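Local coordinates for protein sorbitol dehydrogenase (Gluconobacter oxydans, PDB 5ITG) that probably oxidises D-sorbitol to L-sorbose with an NADP-type cofactor bound by its Rossmann domain, at residues A[60-64]-A[105-109]; A[154-158]-A[205-209]; A[164-169]-A[201-206]; A[172-176]-A[212-217]; A[189-193]-A[291-295]. Numbering follows the deposited sequence.

From the N terminus, interaction 1 comes first. It closes the 60-109 part of the chain by pairing two parallel strands of the Rossmann domain. Interaction 2 opens next, at helix 149-156, and ends on helix 194-209. Interaction 3 falls within that span, ends on the same helix and shares Tyr205, Ala206 and a water with it. It also touches interaction 1 through Tyr167 and Ala107. Interaction 4 starts further along helix 164-177 and closes on helix 211-220, so it crosses both 2 and 3. Interaction 5 opens last, crosses interactions 2, 3 and 4, and ties the Rossmann part to a helix of the C-terminal domain.

Interaction 1 of 5, residues A[60-64]-A[105-109]; sequences VGLTG and LLAPA
Two strand ends run side by side, in parallel. Val60 and Gly61 end strand 56-61, and Leu105 and Leu106 end strand 93-106. The register pairs Val60 with Leu105 (CA to CA 4.8 Å) and Gly61 with Leu106 (CA to CA 4.9 Å). Residues 107-109 then turn into a 3-10 segment. Residues 62-64 form a loop.

Two backbone hydrogen bonds hold the pair. Gly61 N donates to Leu105 O at 2.8 Å, and Ala107 N donates to Gly61 O at 3.0 Å. A CA-H...O contact runs from Val60 CA to Leu105 O at 3.2 Å.

Val60, with chi1 t, sets CG1 4.0 Å from Ala107 CB, an apolar contact. Elsewhere side-chain carbons pack against backbone oxygens. Pro108 CG lies 3.5 Å from Leu62 O. Leu106, chi1 -94° (between wells) and chi2 t, brings CD2 close to Thr63 O, at 3.0 Å. Thr63 OG1 bonds Ser68 OG. Strand 56-61 lies between strands 26-31 and 93-106, all parallel, in the Rossmann-fold sheet.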
# COMPACT_ATOMS: atom_id res chain seq x y z
N VAL A 60 -15.59 9.42 -6.39
CA VAL A 60 -16.00 9.10 -7.75
C VAL A 60 -15.58 7.70 -8.17
O VAL A 60 -14.42 7.32 -8.05
CB VAL A 60 -15.39 10.10 -8.78
CG1 VAL A 60 -15.88 9.76 -10.18
CG2 VAL A 60 -15.77 11.52 -8.41
N GLY A 61 -16.56 6.92 -8.65
CA GLY A 61 -16.27 5.58 -9.12
C GLY A 61 -16.15 5.66 -10.63
O GLY A 61 -16.95 6.35 -11.27
N LEU A 62 -15.17 4.98 -11.21
CA LEU A 62 -14.96 5.02 -12.65
C LEU A 62 -15.76 4.01 -13.47
O LEU A 62 -15.99 4.22 -14.66
CB LEU A 62 -13.47 4.85 -12.96
CG LEU A 62 -12.57 6.00 -12.50
CD1 LEU A 62 -11.13 5.54 -12.49
CD2 LEU A 62 -12.77 7.20 -13.42
N THR A 63 -16.17 2.92 -12.84
CA THR A 63 -16.93 1.89 -13.53
C THR A 63 -18.44 2.04 -13.31
O THR A 63 -18.89 2.42 -12.24
CB THR A 63 -16.50 0.47 -13.07
OG1 THR A 63 -16.68 0.36 -11.66
CG2 THR A 63 -15.04 0.24 -13.41
N GLY A 64 -19.22 1.74 -14.35
CA GLY A 64 -20.66 1.85 -14.23
C GLY A 64 -21.36 0.51 -14.28
O GLY A 64 -22.53 0.42 -14.65
N LEU A 105 -20.19 9.72 -6.44
CA LEU A 105 -20.70 9.80 -7.80
C LEU A 105 -20.18 8.71 -8.71
O LEU A 105 -19.02 8.33 -8.65
CB LEU A 105 -20.34 11.15 -8.43
CG LEU A 105 -20.99 12.43 -7.91
CD1 LEU A 105 -20.60 12.68 -6.47
CD2 LEU A 105 -20.55 13.59 -8.80
N LEU A 106 -21.07 8.21 -9.56
CA LEU A 106 -20.70 7.21 -10.55
C LEU A 106 -20.47 8.01 -11.83
O LEU A 106 -21.42 8.48 -12.46
CB LEU A 106 -21.84 6.21 -10.76
CG LEU A 106 -21.78 4.93 -9.93
CD1 LEU A 106 -23.06 4.14 -10.12
CD2 LEU A 106 -20.57 4.12 -10.36
N ALA A 107 -19.20 8.18 -12.19
CA ALA A 107 -18.83 8.94 -13.38
C ALA A 107 -19.68 8.65 -14.61
O ALA A 107 -20.21 9.57 -15.23
CB ALA A 107 -17.35 8.72 -13.70
N PRO A 108 -19.82 7.37 -14.99
CA PRO A 108 -20.62 7.04 -16.17
C PRO A 108 -22.05 7.59 -16.14
O PRO A 108 -22.58 7.97 -17.19
CB PRO A 108 -20.57 5.52 -16.20
CG PRO A 108 -19.20 5.23 -15.65
CD PRO A 108 -19.14 6.18 -14.47
N ALA A 109 -22.66 7.63 -14.96
CA ALA A 109 -24.03 8.13 -14.82
C ALA A 109 -24.18 9.56 -15.33
O ALA A 109 -25.22 9.92 -15.89
CB ALA A 109 -24.47 8.04 -13.37

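Interaction 2 of 5, residues A[154-158]-A[205-209]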
# COMPACT_ATOMS: atom_id res chain seq x y z
N ASP A 154 -11.13 8.82 -25.24
CA ASP A 154 -11.13 10.08 -24.51
C ASP A 154 -10.46 11.15 -25.37
O ASP A 154 -10.90 12.30 -25.40
CB ASP A 154 -10.37 9.94 -23.19
CG ASP A 154 -11.25 9.40 -22.08
OD1 ASP A 154 -12.26 8.74 -22.40
OD2 ASP A 154 -10.92 9.62 -20.90
N LEU A 155 -9.40 10.75 -26.06
CA LEU A 155 -8.66 11.67 -26.92
C LEU A 155 -9.55 12.14 -28.08
O LEU A 155 -9.38 13.25 -28.59
CB LEU A 155 -7.40 10.98 -27.44
CG LEU A 155 -6.02 11.52 -27.00
CD1 LEU A 155 -6.05 12.00 -25.56
CD2 LEU A 155 -4.97 10.43 -27.17
N LYS A 156 -10.51 11.31 -28.48
CA LYS A 156 -11.42 11.66 -29.56
C LYS A 156 -12.46 12.67 -29.07
O LYS A 156 -12.75 13.65 -29.75
CB LYS A 156 -12.12 10.41 -30.11
CG LYS A 156 -12.97 10.67 -31.35
CD LYS A 156 -13.40 9.35 -32.00
CE LYS A 156 -14.23 9.59 -33.26
NZ LYS A 156 -14.58 8.31 -33.94
N ASN A 157 -13.03 12.42 -27.89
CA ASN A 157 -14.01 13.33 -27.30
C ASN A 157 -13.60 13.69 -25.87
O ASN A 157 -14.26 13.30 -24.90
CB ASN A 157 -15.41 12.71 -27.30
CG ASN A 157 -16.00 12.61 -28.69
OD1 ASN A 157 -15.73 11.67 -29.44
ND2 ASN A 157 -16.81 13.61 -29.06
N PRO A 158 -12.52 14.47 -25.72
CA PRO A 158 -12.00 14.90 -24.42
C PRO A 158 -12.97 15.69 -23.55
O PRO A 158 -12.79 15.77 -22.33
CB PRO A 158 -10.76 15.72 -24.80
CG PRO A 158 -11.15 16.32 -26.12
CD PRO A 158 -11.77 15.13 -26.82
N TYR A 205 -0.99 11.86 -20.97
CA TYR A 205 -2.27 12.08 -21.63
C TYR A 205 -2.37 13.53 -22.08
O TYR A 205 -2.79 13.82 -23.20
CB TYR A 205 -3.43 11.75 -20.69
CG TYR A 205 -4.80 12.02 -21.27
CD1 TYR A 205 -5.34 13.31 -21.27
CD2 TYR A 205 -5.57 11.00 -21.82
CE1 TYR A 205 -6.60 13.57 -21.80
CE2 TYR A 205 -6.83 11.25 -22.36
CZ TYR A 205 -7.34 12.54 -22.35
OH TYR A 205 -8.59 12.79 -22.87
N ALA A 206 -1.96 14.43 -21.19
CA ALA A 206 -2.00 15.86 -21.49
C ALA A 206 -1.19 16.20 -22.74
O ALA A 206 -1.62 17.00 -23.56
CB ALA A 206 -1.46 16.65 -20.29
N LYS A 207 -0.01 15.59 -22.87
CA LYS A 207 0.85 15.84 -24.02
C LYS A 207 0.15 15.44 -25.31
O LYS A 207 0.19 16.17 -26.30
CB LYS A 207 2.16 15.07 -23.89
CG LYS A 207 3.13 15.35 -25.01
CD LYS A 207 4.37 14.48 -24.91
CE LYS A 207 5.38 14.85 -25.98
NZ LYS A 207 5.73 16.30 -25.88
N ALA A 208 -0.50 14.28 -25.30
CA ALA A 208 -1.21 13.81 -26.48
C ALA A 208 -2.38 14.73 -26.78
O ALA A 208 -2.69 14.98 -27.94
CB ALA A 208 -1.71 12.38 -26.25
N ARG A 209 -3.02 15.23 -25.72
CA ARG A 209 -4.17 16.12 -25.86
C ARG A 209 -3.75 17.46 -26.47
O ARG A 209 -4.36 17.92 -27.43
CB ARG A 209 -4.80 16.34 -24.48
CG ARG A 209 -5.99 17.29 -24.46
CD ARG A 209 -7.22 16.66 -25.09
NE ARG A 209 -8.34 17.59 -25.12
CZ ARG A 209 -8.38 18.69 -25.86
NH1 ARG A 209 -7.37 19.00 -26.65
NH2 ARG A 209 -9.44 19.49 -25.81
O HOH W 1 -10.16 14.81 -21.73
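This contact joins the C-terminal ends of two helices, 149-156 and 194-209, at the periphery of the Rossmann domain. Three residues of 154-158 lie against three of 205-209. Leu155 makes the main apolar contact. Its CD1 sits over one face of the Tyr205 ring in a CH-pi contact, 3.8 Å from the ring centroid, and CD1 is 3.4 Å from Tyr205 CE2. Leu155 CD2 reaches Ala208 CB at 3.9 Å. Asp154 meets the same ring at its edge, with CB 3.4 Å from Tyr205 OH. Its carboxylate turns elsewhere, to Thr163 OG1 and Ser162 N, just before helix 164-177.

Helix 149-156 and the proline that follows its end thus pack on the same tyrosine that helix 164-177 touches, in a layer of helices within the Rossmann part of the enzyme. Asn157 leaves the helical conformation, and Pro158 turns back toward the second helix. Pro158 CB comes to 3.1 Å from Arg209 NE, a tight van der Waals approach. A water links the two sides. It donates to Pro158 O at 2.9 Å and accepts from Tyr205 OH at 2.8 Å.

Interaction 3 of 5, residues A[164-169]-A[201-206]; sequences VFGYVV and AFLGYA
Helical segments 164-169 (helix 164-177) and 201-206 (helix 194-209) cross steeply. Their axes come within 9.4 Å, with a signed crossing angle of -75°. The backbones are nearest at Phe165 and Phe202 (CA to CA 5.6 Å) and at Val169 and Ala206 (CA to CA 6.1 Å). All nine touching residues are buried, and no direct hydrogen bond crosses the contact.

Phe202 takes chi1 m (-70°) and chi2 -70°, which lays its ring along 164-169. Its CE1 lies 3.5 Å from Val168 CB and 3.6 Å from Phe165 CA. Its CZ is 4.0 Å from Val164 CG2. Phe165, chi1 -43° (m) and chi2 -66°, sets its ring obliquely to that of Phe202, with centroids 5.7 Å apart and planes at 57°. Phe165 CE1 also meets Ala201 CB at 3.7 Å.

Tyr205, chi1 t and chi2 -81°, reaches across to Gly166. Gly166 CA makes an off-centre CH-pi contact, 4.2 Å from the ring centroid. One water accepts from Tyr205 OH at 2.8 Å and donates to Gly166 O at 3.0 Å. Val169, chi1 t, puts CB 3.7 Å from Tyr205 CD1 and CG2 4.1 Å from Ala206 CB.

The core belongs to the Rossmann domain. The two helices come before and after strand 184-187, Phe144 packs edge-to-face on Phe165, helix 149-156 touches Tyr205, and helix 211-220 meets Val169 and Ala206.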
# COMPACT_ATOMS: atom_id res chain seq x y z
N VAL A 164 -9.78 8.35 -15.81
CA VAL A 164 -9.34 9.30 -14.80
C VAL A 164 -8.45 10.33 -15.48
O VAL A 164 -8.51 11.52 -15.17
CB VAL A 164 -8.58 8.59 -13.64
CG1 VAL A 164 -7.27 8.01 -14.13
CG2 VAL A 164 -8.36 9.56 -12.49
N PHE A 165 -7.63 9.87 -16.42
CA PHE A 165 -6.72 10.76 -17.14
C PHE A 165 -7.54 11.83 -17.88
O PHE A 165 -7.23 13.02 -17.81
CB PHE A 165 -5.90 9.96 -18.15
CG PHE A 165 -5.40 8.67 -17.61
CD1 PHE A 165 -4.47 8.64 -16.58
CD2 PHE A 165 -5.87 7.46 -18.12
CE1 PHE A 165 -4.01 7.44 -16.06
CE2 PHE A 165 -5.42 6.25 -17.61
CZ PHE A 165 -4.49 6.24 -16.57
N GLY A 166 -8.57 11.38 -18.59
CA GLY A 166 -9.41 12.30 -19.33
C GLY A 166 -10.12 13.31 -18.45
O GLY A 166 -10.18 14.49 -18.78
N TYR A 167 -10.68 12.84 -17.33
CA TYR A 167 -11.39 13.71 -16.41
C TYR A 167 -10.48 14.77 -15.79
O TYR A 167 -10.81 15.96 -15.77
CB TYR A 167 -12.02 12.89 -15.28
CG TYR A 167 -13.37 12.30 -15.59
CD1 TYR A 167 -14.52 13.10 -15.61
CD2 TYR A 167 -13.52 10.94 -15.87
CE1 TYR A 167 -15.78 12.56 -15.88
CE2 TYR A 167 -14.78 10.39 -16.15
CZ TYR A 167 -15.90 11.21 -16.15
OH TYR A 167 -17.14 10.67 -16.43
N VAL A 168 -9.34 14.32 -15.28
CA VAL A 168 -8.39 15.21 -14.63
C VAL A 168 -7.80 16.25 -15.57
O VAL A 168 -7.80 17.44 -15.27
CB VAL A 168 -7.25 14.40 -13.96
CG1 VAL A 168 -6.12 15.32 -13.53
CG2 VAL A 168 -7.80 13.65 -12.75
N VAL A 169 -7.30 15.80 -16.72
CA VAL A 169 -6.72 16.73 -17.67
C VAL A 169 -7.76 17.69 -18.26
O VAL A 169 -7.48 18.88 -18.41
CB VAL A 169 -5.98 15.97 -18.79
CG1 VAL A 169 -5.58 16.91 -19.91
CG2 VAL A 169 -4.72 15.31 -18.19
N ALA A 201 1.63 9.52 -16.05
CA ALA A 201 0.35 9.16 -16.64
C ALA A 201 -0.47 10.39 -17.06
O ALA A 201 -0.92 10.49 -18.20
CB ALA A 201 -0.45 8.30 -15.67
N PHE A 202 -0.66 11.32 -16.13
CA PHE A 202 -1.44 12.51 -16.43
C PHE A 202 -0.79 13.46 -17.44
O PHE A 202 -1.49 14.07 -18.25
CB PHE A 202 -1.80 13.24 -15.14
CG PHE A 202 -2.82 12.50 -14.33
CD1 PHE A 202 -4.14 12.39 -14.77
CD2 PHE A 202 -2.45 11.85 -13.16
CE1 PHE A 202 -5.06 11.64 -14.06
CE2 PHE A 202 -3.36 11.09 -12.44
CZ PHE A 202 -4.68 10.99 -12.89
N LEU A 203 0.53 13.58 -17.42
CA LEU A 203 1.21 14.45 -18.39
C LEU A 203 1.33 13.70 -19.71
O LEU A 203 1.44 14.31 -20.77
CB LEU A 203 2.61 14.84 -17.90
CG LEU A 203 2.71 15.78 -16.69
CD1 LEU A 203 4.16 16.17 -16.48
CD2 LEU A 203 1.86 17.01 -16.90
N GLY A 204 1.33 12.37 -19.64
CA GLY A 204 1.41 11.57 -20.84
C GLY A 204 0.15 11.78 -21.65
O GLY A 204 0.19 11.87 -22.88
N TYR A 205 -0.99 11.86 -20.97
CA TYR A 205 -2.27 12.08 -21.63
C TYR A 205 -2.37 13.53 -22.08
O TYR A 205 -2.79 13.82 -23.20
CB TYR A 205 -3.43 11.75 -20.69
CG TYR A 205 -4.80 12.02 -21.27
CD1 TYR A 205 -5.34 13.31 -21.27
CD2 TYR A 205 -5.57 11.00 -21.82
CE1 TYR A 205 -6.60 13.57 -21.80
CE2 TYR A 205 -6.83 11.25 -22.36
CZ TYR A 205 -7.34 12.54 -22.35
OH TYR A 205 -8.59 12.79 -22.87
N ALA A 206 -1.96 14.43 -21.19
CA ALA A 206 -2.00 15.86 -21.49
C ALA A 206 -1.19 16.20 -22.74
O ALA A 206 -1.62 17.00 -23.56
CB ALA A 206 -1.46 16.65 -20.29
O HOH W 1 -10.16 14.81 -21.73

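Interaction 4 of 5, residues A[172-176]-A[212-217]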
# COMPACT_ATOMS: atom_id res chain seq x y z
N LEU A 172 -8.47 20.25 -15.66
CA LEU A 172 -7.37 21.20 -15.56
C LEU A 172 -7.40 22.19 -16.73
O LEU A 172 -7.12 23.38 -16.56
CB LEU A 172 -6.03 20.46 -15.52
CG LEU A 172 -5.78 19.75 -14.18
CD1 LEU A 172 -4.62 18.78 -14.29
CD2 LEU A 172 -5.53 20.79 -13.10
N ARG A 173 -7.76 21.71 -17.91
CA ARG A 173 -7.83 22.58 -19.08
C ARG A 173 -8.87 23.67 -18.84
O ARG A 173 -8.60 24.86 -19.00
CB ARG A 173 -8.22 21.78 -20.33
CG ARG A 173 -8.22 22.61 -21.62
CD ARG A 173 -8.82 21.86 -22.79
NE ARG A 173 -10.26 21.64 -22.64
CZ ARG A 173 -11.17 22.60 -22.54
NH1 ARG A 173 -10.80 23.88 -22.58
NH2 ARG A 173 -12.45 22.30 -22.41
N ARG A 174 -10.06 23.25 -18.43
CA ARG A 174 -11.15 24.18 -18.17
C ARG A 174 -10.81 25.19 -17.08
O ARG A 174 -11.12 26.38 -17.22
CB ARG A 174 -12.42 23.42 -17.80
CG ARG A 174 -12.92 22.52 -18.93
CD ARG A 174 -14.29 21.94 -18.64
NE ARG A 174 -14.68 21.01 -19.69
CZ ARG A 174 -15.85 20.37 -19.72
NH1 ARG A 174 -16.74 20.57 -18.75
NH2 ARG A 174 -16.12 19.54 -20.71
N ARG A 175 -10.16 24.73 -16.02
CA ARG A 175 -9.77 25.62 -14.93
C ARG A 175 -8.80 26.66 -15.48
O ARG A 175 -8.92 27.85 -15.19
CB ARG A 175 -9.12 24.82 -13.78
CG ARG A 175 -10.08 23.86 -13.06
CD ARG A 175 -9.36 22.94 -12.04
NE ARG A 175 -8.92 23.65 -10.84
CZ ARG A 175 -9.54 23.62 -9.66
NH1 ARG A 175 -10.65 22.91 -9.49
NH2 ARG A 175 -9.07 24.34 -8.65
N TRP A 176 -7.87 26.20 -16.31
CA TRP A 176 -6.88 27.09 -16.91
C TRP A 176 -7.54 28.13 -17.82
O TRP A 176 -7.34 29.33 -17.65
CB TRP A 176 -5.87 26.26 -17.71
CG TRP A 176 -4.82 27.07 -18.43
CD1 TRP A 176 -4.27 28.25 -18.03
CD2 TRP A 176 -4.16 26.71 -19.65
NE1 TRP A 176 -3.30 28.65 -18.92
CE2 TRP A 176 -3.22 27.72 -19.92
CE3 TRP A 176 -4.28 25.63 -20.53
CZ2 TRP A 176 -2.39 27.68 -21.04
CZ3 TRP A 176 -3.45 25.60 -21.65
CH2 TRP A 176 -2.52 26.61 -21.89
N GLU A 212 0.75 22.49 -25.24
CA GLU A 212 0.64 23.69 -24.43
C GLU A 212 -0.08 23.39 -23.11
O GLU A 212 0.25 23.95 -22.07
CB GLU A 212 -0.13 24.77 -25.18
CG GLU A 212 0.58 25.29 -26.41
CD GLU A 212 -0.27 26.29 -27.18
OE1 GLU A 212 -0.81 27.22 -26.55
OE2 GLU A 212 -0.39 26.14 -28.42
N LEU A 213 -1.07 22.50 -23.17
CA LEU A 213 -1.83 22.13 -21.98
C LEU A 213 -0.95 21.36 -20.99
O LEU A 213 -1.02 21.58 -19.79
CB LEU A 213 -3.03 21.26 -22.36
CG LEU A 213 -3.82 20.68 -21.18
CD1 LEU A 213 -4.30 21.80 -20.27
CD2 LEU A 213 -4.99 19.87 -21.71
N ALA A 214 -0.13 20.45 -21.52
CA ALA A 214 0.76 19.66 -20.68
C ALA A 214 1.78 20.58 -20.02
O ALA A 214 2.13 20.40 -18.85
CB ALA A 214 1.47 18.60 -21.51
N LYS A 215 2.25 21.56 -20.78
CA LYS A 215 3.22 22.51 -20.27
C LYS A 215 2.64 23.23 -19.06
O LYS A 215 3.29 23.35 -18.02
CB LYS A 215 3.60 23.53 -21.35
CG LYS A 215 4.54 24.62 -20.87
CD LYS A 215 4.78 25.68 -21.94
CE LYS A 215 5.70 26.78 -21.43
NZ LYS A 215 7.02 26.25 -20.96
N TRP A 216 1.40 23.70 -19.20
CA TRP A 216 0.71 24.41 -18.12
C TRP A 216 0.54 23.54 -16.88
O TRP A 216 0.79 23.99 -15.76
CB TRP A 216 -0.67 24.89 -18.57
CG TRP A 216 -1.35 25.74 -17.53
CD1 TRP A 216 -1.07 27.05 -17.24
CD2 TRP A 216 -2.35 25.33 -16.59
NE1 TRP A 216 -1.83 27.47 -16.18
CE2 TRP A 216 -2.62 26.44 -15.76
CE3 TRP A 216 -3.05 24.13 -16.37
CZ2 TRP A 216 -3.56 26.39 -14.72
CZ3 TRP A 216 -3.98 24.08 -15.34
CH2 TRP A 216 -4.23 25.20 -14.53
N ILE A 217 0.11 22.30 -17.08
CA ILE A 217 -0.10 21.40 -15.95
C ILE A 217 1.23 21.10 -15.25
O ILE A 217 1.32 21.13 -14.03
CB ILE A 217 -0.77 20.08 -16.39
CG1 ILE A 217 -2.16 20.37 -16.97
CG2 ILE A 217 -0.89 19.14 -15.20
CD1 ILE A 217 -2.91 19.14 -17.46
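Helical segments 172-176 and 212-217 cross almost at right angles, with a signed crossing angle of 82° and axes 10.5 Å apart at closest. The nearest backbone pairs are Arg173 with Leu213 (CA to CA 6.7 Å) and Leu172 with Ile217 (CA to CA 7.3 Å). This is helix-helix packing at the outer part of the Rossmann domain, centred on a face-to-face tryptophan stack.

Trp176 and Trp216 both take chi1 t and point toward the opposite helix. Their five-membered rings lie 3.4 Å apart at the centroids, with planes only 13° from parallel. The indoles face each other in reverse. Trp176 CB sits over the six-membered ring of Trp216, 3.5 Å from its centroid, and Trp216 CB sits over the six-membered ring of Trp176, 3.9 Å from its centroid. Each tryptophan thus adds a CH-pi contact to the stack.

Aliphatic residues fill in around it. Leu213 CD1 is 3.8 Å from Trp176 CE3 and 3.9 Å from Arg173 CB. Arg173 sends its guanidinium elsewhere, to salt bridges with Asp177 and Glu170. Toward the inside, Leu172 CD1 meets Ile217 CD1 at 3.6 Å, and Ile217 in turn rests on helix 194-209. Despite their separation of 3.3 Å, Trp176 NE1 and Trp216 NE1 are both donors and do not bond each other.

Interaction 5 of 5, residues A[189-193]-A[291-295]; sequences DNLRH and EYVKI
This contact bridges the Rossmann part and the C-terminal helical domain. Residues 189-193 form the loop after strand 184-187. Residues 291-295 lie in helix 288-312. Lys294 opens a Lys-x4-Asn-x2-His pattern. In related polyol dehydrogenases this pattern lines the substrate cleft, so the contact probably lies near that cleft.

Asn190 is the centre of an inverse gamma turn, with a weak bond from Leu191 N to Asp189 O at 3.0 Å. His193 has phi/psi 50/58 and occupies the N-cap position of helix 194-209. The nearest backbones are Arg192 and Glu291, CA to CA 7.1 Å.

Glu291, chi1 m and chi2 t, is the main acceptor. His193 N donates to its OE2 at 2.7 Å, with an N-H...O angle of 172°. Glu291 OE1 lies over one face of the His193 ring, 3.5 Å from His193 NE2 but at a poor angle for a bond. NE2 is instead hydrogen-bonded to Thr288 OG1. Arg192, chi1 m, chi2 t and chi3 p, donates weakly from NH2 to Tyr292 OH at 2.8 Å. Its NE lies 3.7 Å from Ile295 CD1.

Lys294 extends with all four chi angles t. Its NZ donates to Val228 O and comes 2.8 Å from Asn190 OD1. A water accepts from Arg192 NE at 3.0 Å and donates to Glu291 OE1 at 2.9 Å.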
# COMPACT_ATOMS: atom_id res chain seq x y z
N ASP A 189 -1.98 5.42 -3.84
CA ASP A 189 -1.76 4.01 -4.17
C ASP A 189 -0.39 3.63 -3.61
O ASP A 189 0.51 4.47 -3.56
CB ASP A 189 -1.76 3.81 -5.68
CG ASP A 189 -3.16 3.64 -6.24
OD1 ASP A 189 -3.82 2.65 -5.87
OD2 ASP A 189 -3.60 4.49 -7.05
N ASN A 190 -0.24 2.38 -3.19
CA ASN A 190 1.01 1.90 -2.62
C ASN A 190 2.05 1.51 -3.68
O ASN A 190 2.26 0.33 -3.97
CB ASN A 190 0.74 0.70 -1.70
CG ASN A 190 2.00 0.15 -1.06
OD1 ASN A 190 2.77 0.87 -0.44
ND2 ASN A 190 2.22 -1.16 -1.23
N LEU A 191 2.70 2.52 -4.24
CA LEU A 191 3.72 2.31 -5.26
C LEU A 191 4.92 3.17 -4.91
O LEU A 191 4.77 4.22 -4.28
CB LEU A 191 3.18 2.73 -6.63
CG LEU A 191 1.85 2.13 -7.07
CD1 LEU A 191 1.37 2.80 -8.35
CD2 LEU A 191 2.02 0.63 -7.27
N ARG A 192 6.10 2.75 -5.33
CA ARG A 192 7.29 3.55 -5.05
C ARG A 192 7.21 4.81 -5.90
O ARG A 192 6.95 4.75 -7.11
CB ARG A 192 8.54 2.72 -5.36
CG ARG A 192 8.63 1.50 -4.44
CD ARG A 192 9.68 0.53 -4.89
NE ARG A 192 11.03 1.07 -4.75
CZ ARG A 192 12.11 0.49 -5.25
NH1 ARG A 192 11.99 -0.64 -5.94
NH2 ARG A 192 13.30 1.04 -5.08
N HIS A 193 7.40 5.96 -5.26
CA HIS A 193 7.29 7.26 -5.90
C HIS A 193 5.98 7.33 -6.69
O HIS A 193 5.97 7.57 -7.90
CB HIS A 193 8.50 7.50 -6.81
CG HIS A 193 9.79 7.60 -6.06
ND1 HIS A 193 10.84 6.73 -6.28
CD2 HIS A 193 10.19 8.43 -5.08
CE1 HIS A 193 11.83 7.02 -5.45
NE2 HIS A 193 11.46 8.06 -4.71
N GLU A 291 10.47 5.50 2.29
CA GLU A 291 10.12 4.34 1.46
C GLU A 291 11.09 3.19 1.74
O GLU A 291 10.69 2.02 1.80
CB GLU A 291 10.18 4.67 -0.04
CG GLU A 291 9.13 5.65 -0.54
CD GLU A 291 8.99 5.63 -2.06
OE1 GLU A 291 10.03 5.57 -2.76
OE2 GLU A 291 7.85 5.70 -2.56
N TYR A 292 12.37 3.53 1.89
CA TYR A 292 13.37 2.50 2.14
C TYR A 292 13.32 1.93 3.55
O TYR A 292 13.71 0.79 3.75
CB TYR A 292 14.77 3.01 1.78
CG TYR A 292 14.98 2.93 0.28
CD1 TYR A 292 14.81 1.72 -0.39
CD2 TYR A 292 15.25 4.08 -0.48
CE1 TYR A 292 14.88 1.65 -1.79
CE2 TYR A 292 15.33 4.01 -1.88
CZ TYR A 292 15.14 2.79 -2.52
OH TYR A 292 15.17 2.71 -3.90
N VAL A 293 12.83 2.70 4.51
CA VAL A 293 12.69 2.17 5.87
C VAL A 293 11.62 1.07 5.78
O VAL A 293 11.80 -0.04 6.30
CB VAL A 293 12.18 3.23 6.86
CG1 VAL A 293 11.79 2.55 8.19
CG2 VAL A 293 13.27 4.28 7.11
N LYS A 294 10.52 1.37 5.11
CA LYS A 294 9.44 0.40 4.96
C LYS A 294 9.91 -0.83 4.18
O LYS A 294 9.65 -1.98 4.58
CB LYS A 294 8.26 1.04 4.24
CG LYS A 294 7.00 0.19 4.23
CD LYS A 294 5.90 0.89 3.47
CE LYS A 294 4.77 -0.05 3.14
NZ LYS A 294 3.85 0.56 2.14
N ILE A 295 10.60 -0.59 3.07
CA ILE A 295 11.11 -1.68 2.25
C ILE A 295 12.13 -2.57 2.97
O ILE A 295 12.00 -3.80 2.99
CB ILE A 295 11.78 -1.12 0.96
CG1 ILE A 295 10.71 -0.55 0.03
CG2 ILE A 295 12.58 -2.21 0.25
CD1 ILE A 295 11.29 0.22 -1.13
O HOH W 2 12.01 3.80 -3.85